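Local structure of histidine acid phosphatase (Hafnia alvei, 4ARU) at residues A[384-389]-A[395-400]. The protein is a histidine acid phosphatase, a member of branch 2 of the histidine phosphatase superfamily. Residues are numbered along the deposited sequence; the frame is centred on the assembly and turned at random.
Sequences CSDQTP and LSTFSR. With K (potassium ion), chain E.
Cys384 and Thr397 bring the two backbones closest, 6.5 Å between their CA atoms, where a type I beta turn from Cys384 to Gln387 lies against the first turn of helix 395-405. Thr397 carries the helix side of the contact with both of its branches. Its hydroxyl OG1 donates a hydrogen bond of 2.8 Å to Asp386 OD2, entering at the syn lone pair, on the side of the other carboxylate oxygen. Asp386 meets it from the opposite direction, its CG placed between backbone N and carbonyl carbon (chi1 43°). The methyl of Thr397, held anti to the backbone N, faces the turn, with CG2 3.4 Å from Asp386 OD1; Cys384 SG lies beside that oxygen, 3.8 Å from the same methyl. The sulfur of the buried Cys384 is bonded to Cys393, in the strand just before the helix, so a disulfide ties turn and helix start together beside the polar bond. On the turn itself, Gln387 N closes onto Cys384 O at 3.1 Å, and the same carbonyl oxygen binds potassium at 2.8 Å. Gln387 OE1 binds the ion too; Asn380 OD1, Ile381 O and two waters complete its six ligands. The arrangement is a disulfide-linked, potassium-binding loop at the edge of the main sheet.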
# COMPACT_ATOMS: atom_id res chain seq x y z
N CYS A 384 9.12 11.92 -15.48
CA CYS A 384 8.26 12.24 -16.66
C CYS A 384 8.27 13.76 -16.83
O CYS A 384 7.36 14.45 -16.39
CB CYS A 384 6.84 11.67 -16.45
SG CYS A 384 5.86 11.73 -17.99
N SER A 385 9.32 14.24 -17.44
CA SER A 385 9.51 15.69 -17.58
C SER A 385 8.58 16.31 -18.63
O SER A 385 8.49 17.53 -18.77
CB SER A 385 10.99 15.97 -17.82
OG SER A 385 11.50 15.29 -18.96
N ASP A 386 7.90 15.46 -19.39
CA ASP A 386 6.84 15.90 -20.31
C ASP A 386 5.43 15.78 -19.72
O ASP A 386 4.45 16.13 -20.40
CB ASP A 386 6.98 15.28 -21.71
CG ASP A 386 7.33 13.84 -21.67
OD1 ASP A 386 7.17 13.22 -20.59
OD2 ASP A 386 7.74 13.30 -22.71
N GLN A 387 5.31 15.44 -18.44
CA GLN A 387 4.00 15.31 -17.78
C GLN A 387 3.33 16.68 -17.79
O GLN A 387 3.97 17.70 -17.54
CB GLN A 387 4.17 14.83 -16.37
CG GLN A 387 2.88 14.43 -15.65
CD GLN A 387 3.11 13.77 -14.32
OE1 GLN A 387 4.20 13.85 -13.77
NE2 GLN A 387 2.08 13.11 -13.78
N THR A 388 2.06 16.73 -18.15
CA THR A 388 1.37 17.97 -18.30
C THR A 388 1.03 18.54 -16.92
O THR A 388 1.05 17.82 -15.94
CB THR A 388 0.07 17.80 -19.13
OG1 THR A 388 -0.84 17.00 -18.38
CG2 THR A 388 0.36 17.14 -20.48
N PRO A 389 0.73 19.86 -16.87
CA PRO A 389 0.43 20.44 -15.58
C PRO A 389 -0.76 19.80 -14.93
O PRO A 389 -0.85 19.79 -13.70
CB PRO A 389 0.11 21.91 -15.91
CG PRO A 389 0.89 22.20 -17.12
CD PRO A 389 1.10 20.88 -17.86
N LEU A 395 2.25 7.97 -22.49
CA LEU A 395 2.51 6.56 -22.26
C LEU A 395 3.90 6.17 -22.78
O LEU A 395 4.60 5.39 -22.14
CB LEU A 395 1.45 5.68 -22.95
CG LEU A 395 1.71 4.17 -22.85
CD1 LEU A 395 1.72 3.72 -21.41
CD2 LEU A 395 0.68 3.42 -23.64
N SER A 396 4.31 6.74 -23.91
CA SER A 396 5.61 6.42 -24.49
C SER A 396 6.72 6.80 -23.51
O SER A 396 7.71 6.08 -23.36
CB SER A 396 5.74 7.13 -25.83
OG SER A 396 5.44 8.54 -25.76
N THR A 397 6.56 7.89 -22.78
CA THR A 397 7.52 8.25 -21.76
C THR A 397 7.41 7.34 -20.53
O THR A 397 8.41 6.87 -19.98
CB THR A 397 7.39 9.74 -21.34
OG1 THR A 397 7.54 10.53 -22.49
CG2 THR A 397 8.41 10.07 -20.24
N PHE A 398 6.19 7.10 -20.05
CA PHE A 398 5.95 6.22 -18.91
C PHE A 398 6.63 4.88 -19.15
O PHE A 398 7.32 4.35 -18.25
CB PHE A 398 4.45 6.03 -18.72
CG PHE A 398 4.09 5.18 -17.53
CD1 PHE A 398 4.00 5.75 -16.25
CD2 PHE A 398 3.80 3.84 -17.67
CE1 PHE A 398 3.69 4.99 -15.16
CE2 PHE A 398 3.51 3.07 -16.58
CZ PHE A 398 3.42 3.64 -15.33
N SER A 399 6.45 4.31 -20.34
CA SER A 399 7.06 3.03 -20.70
C SER A 399 8.56 3.05 -20.56
O SER A 399 9.16 2.10 -20.09
CB SER A 399 6.71 2.65 -22.12
OG SER A 399 5.30 2.45 -22.22
N ARG A 400 9.17 4.15 -20.97
CA ARG A 400 10.64 4.23 -20.96
C ARG A 400 11.10 4.33 -19.51
O ARG A 400 12.08 3.68 -19.10
CB ARG A 400 11.15 5.43 -21.80
CG ARG A 400 12.66 5.41 -21.98
CD ARG A 400 13.07 4.35 -22.98
NE ARG A 400 12.83 4.71 -24.38
CZ ARG A 400 13.73 5.27 -25.21
NH1 ARG A 400 14.95 5.60 -24.77
NH2 ARG A 400 13.39 5.53 -26.47
K K E . 6.61 15.31 -13.86
O HOH W 1 9.17 16.25 -13.74
O HOH W 2 5.93 17.85 -14.56